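Local coordinates for EmGH1 (Erythrobacter marinus, PDB 5Z87), which hydrolyses beta-glucosides as a beta-glucosidase of glycosyl hydrolase family 3, at the interface of chains A and B. Coordinates in Å, arbitrary orientation; residue numbers count along the deposited sequence, not the author numbering. Chains: chain A/B, EmGH1.

Contact 1: the interface of chains A and B. Residues chain A 249, 283, 285-286; chain B 643, 645-646, 719.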
loop_
_atom_site.group_PDB
_atom_site.type_symbol
_atom_site.label_atom_id
_atom_site.label_comp_id
_atom_site.label_asym_id
_atom_site.label_seq_id
_atom_site.Cartn_x
_atom_site.Cartn_y
_atom_site.Cartn_z
ATOM N N PRO A 249 -4.450 8.579 4.152
ATOM C CA PRO A 249 -3.837 8.018 5.357
ATOM C C PRO A 249 -2.600 7.215 5.028
ATOM O O PRO A 249 -2.435 6.681 3.929
ATOM C CB PRO A 249 -4.936 7.118 5.939
ATOM C CG PRO A 249 -6.212 7.721 5.423
ATOM C CD PRO A 249 -5.854 8.155 4.007
ATOM N N GLU A 283 -3.305 11.342 8.499
ATOM C CA GLU A 283 -3.644 10.572 9.684
ATOM C C GLU A 283 -2.940 9.224 9.618
ATOM O O GLU A 283 -2.637 8.713 8.536
ATOM C CB GLU A 283 -5.157 10.347 9.771
ATOM C CG GLU A 283 -5.623 9.385 8.664
ATOM C CD GLU A 283 -6.749 8.439 9.074
ATOM O OE1 GLU A 283 -6.423 7.282 9.404
ATOM O OE2 GLU A 283 -7.942 8.804 8.979
ATOM N N ASP A 285 -3.855 5.483 11.318
ATOM C CA ASP A 285 -4.794 4.692 12.109
ATOM C C ASP A 285 -5.859 5.581 12.743
ATOM O O ASP A 285 -6.254 5.385 13.890
ATOM C CB ASP A 285 -4.056 3.877 13.172
ATOM C CG ASP A 285 -4.802 2.610 13.564
ATOM O OD1 ASP A 285 -5.543 2.074 12.713
ATOM O OD2 ASP A 285 -4.656 2.162 14.732
ATOM N N GLY A 286 -6.305 6.594 11.995
ATOM C CA GLY A 286 -7.352 7.493 12.434
ATOM C C GLY A 286 -6.915 8.701 13.255
ATOM O O GLY A 286 -7.772 9.508 13.632
ATOM N N LYS B 643 -11.261 6.422 4.420
ATOM C CA LYS B 643 -11.303 7.556 5.346
ATOM C C LYS B 643 -11.680 8.803 4.552
ATOM O O LYS B 643 -11.624 8.771 3.318
ATOM C CB LYS B 643 -9.947 7.748 6.039
ATOM C CG LYS B 643 -9.474 6.564 6.897
ATOM C CD LYS B 643 -10.526 6.142 7.906
ATOM C CE LYS B 643 -9.964 5.118 8.885
ATOM N NZ LYS B 643 -8.923 5.718 9.785
ATOM N N THR B 645 -9.991 11.230 3.871
ATOM C CA THR B 645 -8.826 11.589 3.086
ATOM C C THR B 645 -8.404 10.497 2.114
ATOM O O THR B 645 -7.485 10.726 1.323
ATOM C CB THR B 645 -7.643 11.908 4.017
ATOM O OG1 THR B 645 -7.473 10.847 4.966
ATOM C CG2 THR B 645 -7.860 13.213 4.758
ATOM N N GLY B 646 -9.039 9.324 2.166
ATOM C CA GLY B 646 -8.487 8.161 1.483
ATOM C C GLY B 646 -8.438 8.340 -0.018
ATOM O O GLY B 646 -7.418 8.064 -0.660
ATOM N N ALA B 719 -10.678 9.130 13.046
ATOM C CA ALA B 719 -11.342 9.309 11.759
ATOM C C ALA B 719 -11.881 7.978 11.262
ATOM O O ALA B 719 -11.186 6.959 11.301
ATOM C CB ALA B 719 -10.381 9.898 10.724
HETATM O O HOH W 1 -5.087 11.122 5.862
HETATM O O HOH W 2 -8.717 10.955 7.406
HETATM O O HOH W 3 -8.252 3.611 11.693
#

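Contact 2: the interface of chains A and B. Residues chain A 636-637, 639, 642; chain B 242-243, 245, 251.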
loop_
_atom_site.group_PDB
_atom_site.type_symbol
_atom_site.label_atom_id
_atom_site.label_comp_id
_atom_site.label_asym_id
_atom_site.label_seq_id
_atom_site.Cartn_x
_atom_site.Cartn_y
_atom_site.Cartn_z
ATOM N N LEU A 636 4.353 -1.777 -7.098
ATOM C CA LEU A 636 4.641 -0.999 -5.898
ATOM C C LEU A 636 4.139 -1.739 -4.652
ATOM O O LEU A 636 3.077 -2.371 -4.682
ATOM C CB LEU A 636 3.995 0.380 -5.992
ATOM C CG LEU A 636 4.570 1.322 -7.049
ATOM C CD1 LEU A 636 3.802 2.626 -7.084
ATOM C CD2 LEU A 636 6.037 1.592 -6.782
ATOM N N PRO A 637 4.868 -1.674 -3.533
ATOM C CA PRO A 637 6.118 -0.922 -3.359
ATOM C C PRO A 637 7.329 -1.687 -3.813
ATOM O O PRO A 637 7.303 -2.927 -3.768
ATOM C CB PRO A 637 6.183 -0.685 -1.841
ATOM C CG PRO A 637 5.440 -1.789 -1.262
ATOM C CD PRO A 637 4.355 -2.188 -2.252
ATOM N N TYR A 639 10.755 -0.288 -2.874
ATOM C CA TYR A 639 11.944 0.216 -2.203
ATOM C C TYR A 639 12.813 -0.948 -1.735
ATOM O O TYR A 639 12.313 -2.003 -1.325
ATOM C CB TYR A 639 11.559 1.135 -1.031
ATOM C CG TYR A 639 10.618 0.512 -0.015
ATOM C CD1 TYR A 639 11.104 -0.313 0.999
ATOM C CD2 TYR A 639 9.246 0.764 -0.061
ATOM C CE1 TYR A 639 10.252 -0.886 1.930
ATOM C CE2 TYR A 639 8.385 0.205 0.861
ATOM C CZ TYR A 639 8.887 -0.625 1.861
ATOM O OH TYR A 639 8.028 -1.206 2.789
ATOM N N GLN A 642 13.410 -4.160 1.606
ATOM C CA GLN A 642 12.278 -5.025 1.897
ATOM C C GLN A 642 12.592 -5.915 3.093
ATOM O O GLN A 642 13.748 -6.243 3.364
ATOM C CB GLN A 642 11.936 -5.898 0.683
ATOM C CG GLN A 642 11.509 -5.125 -0.566
ATOM C CD GLN A 642 10.140 -4.504 -0.405
ATOM O OE1 GLN A 642 9.204 -5.157 0.050
ATOM N NE2 GLN A 642 10.019 -3.222 -0.750
ATOM N N ILE B 242 1.628 -6.206 1.213
ATOM C CA ILE B 242 1.974 -5.140 0.283
ATOM C C ILE B 242 2.245 -5.702 -1.110
ATOM O O ILE B 242 2.669 -6.857 -1.282
ATOM C CB ILE B 242 3.192 -4.354 0.787
ATOM C CG1 ILE B 242 4.383 -5.293 1.005
ATOM C CG2 ILE B 242 2.859 -3.621 2.065
ATOM C CD1 ILE B 242 5.717 -4.535 1.209
ATOM N N GLY B 243 2.006 -4.864 -2.114
ATOM C CA GLY B 243 2.213 -5.242 -3.481
ATOM C C GLY B 243 1.269 -6.297 -3.990
ATOM O O GLY B 243 1.412 -6.718 -5.143
ATOM N N ARG B 245 1.568 -9.170 -3.021
ATOM C CA ARG B 245 2.479 -10.294 -3.161
ATOM C C ARG B 245 2.267 -11.266 -2.008
ATOM O O ARG B 245 2.366 -10.883 -0.835
ATOM C CB ARG B 245 3.925 -9.806 -3.206
ATOM C CG ARG B 245 4.136 -8.733 -4.270
ATOM C CD ARG B 245 5.590 -8.378 -4.434
ATOM N NE ARG B 245 6.069 -7.508 -3.366
ATOM C CZ ARG B 245 6.177 -6.184 -3.459
ATOM N NH1 ARG B 245 5.844 -5.566 -4.578
ATOM N NH2 ARG B 245 6.648 -5.485 -2.436
ATOM N N HIS B 251 0.699 -3.863 6.579
ATOM C CA HIS B 251 0.824 -2.665 7.392
ATOM C C HIS B 251 -0.571 -2.372 7.920
ATOM O O HIS B 251 -1.404 -1.778 7.229
ATOM C CB HIS B 251 1.415 -1.515 6.580
ATOM C CG HIS B 251 2.819 -1.776 6.136
ATOM N ND1 HIS B 251 3.895 -1.047 6.594
ATOM C CD2 HIS B 251 3.330 -2.715 5.301
ATOM C CE1 HIS B 251 5.007 -1.520 6.055
ATOM N NE2 HIS B 251 4.693 -2.531 5.266
#

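Contact 1: the interface of chains A and B
A salt bridge between B:Lys643 and A:Glu283 ties the two chains together here: the ammonium NZ lies 3.0 Å from the carboxylate OE1, on the syn lone pair, the side facing the other oxygen. OE2 receives a weaker bond from the same NZ. The side chains cross at about a right angle, and the long lysine chain, bent at chi2 and chi4, lays its CG near the carboxylate before NZ turns in to meet it. A lysine suits the place because its flexible methylenes also serve as an apolar surface, CG packing 3.8 Å from CG of the A:Pro249 ring. That ring, rigid and without an N-H to satisfy, rests its CD against CA of B:Gly646, and B:Thr645 OG1 lies against its CD and CG. Beside the salt bridge, the backbone N of B:Ala719 donates a nearly straight bond of 3.0 Å (167° at H) to O of A:Gly286, in the carbonyl plane and on a lone pair.

The second shell fixes both charged ends. The backbone N of A:Gly286 reaches A:Glu283 OE1 at 2.7 Å from above the carboxylate plane, so OE1 accepts from two donors, while B:Ala719 O takes a further bond from NZ. CG of A:Glu283 stands between its backbone N and carbonyl carbon (chi1 69°), and the bend at chi2 carries the carboxylate toward the lysine. Water 1 and water 2 join B:Thr645 OG1 to the backbone N and OE2 of A:Glu283, and water 3 links NZ to A:Asp285. The patch thus pins chain B loops to the N-terminal family 3 domain of chain A in the two-fold pair of the deposited assembly; the structure alone does not show whether that pair forms in solution.

Contact 2: the interface of chains A and B
Facing each other across the chains, the guanidinium of B:Arg245 and the side-chain amide of A:Gln642 stand almost perpendicular, their planes 83° apart. One guanidinium face lies over its own chain, with B:Gly243 CA 3.8 Å above the plane and B:Ile242 O also toward the rim; the missing side chain of B:Gly243 leaves room for the guanidinium. At its end, NH1 and NH2 both point to the backbone O of A:Pro637, at 3.1 and 3.0 Å, each tilted somewhat from the carbonyl plane. This fork makes arginine apt for a lone carbonyl oxygen, and the bend at chi3 (-77°) turns the planar group toward it. An alanine at B:Arg245 would remove both donors and would probably leave the A:Pro637 carbonyl without these mates across the interface.

The A:Tyr639 ring carries A:Gln642 NE2 over the centre of one face, 3.5 Å above the plane. NE2 also donates to A:Tyr639 O at 2.7 Å, in the carbonyl plane, which fixes the rotation of the amide, NE2 toward the ring and OE1 toward chain B, near B:Ile242 CD1.

A:Pro637, which follows a cis peptide bond, sets its compact ring crosswise to B:Ile242, CG meeting the isoleucine CD1 at 3.7 Å. The branched chain offers a broad apolar surface to the proline, while B:Gly243 CA packs on its CD at 3.9 Å. Polar grip and apolar packing together seat the A:Pro637 loop on the 3-10 helix 242-244 of chain B, joining the subunits of the deposited pair, which may or may not persist in solution.

About 20 Å separates the centres of contact 1 and contact 2, and no residue is common to both in the copies given. The two-fold symmetry nevertheless joins them. In contact 1 chain A supplies the 249 and 283-286 segments and chain B the 643-646 loop and B:Ala719; in contact 2 the roles are exchanged, chain A offering 636-642 and chain B 242-251. Each chain therefore uses 242-251 and 283-286 against 636-646 and 719 of the other, and each contact has a twin. Such reciprocal pairing spreads the hold across several points and may fix the relative orientation of the subunits, if this dimer also forms in solution.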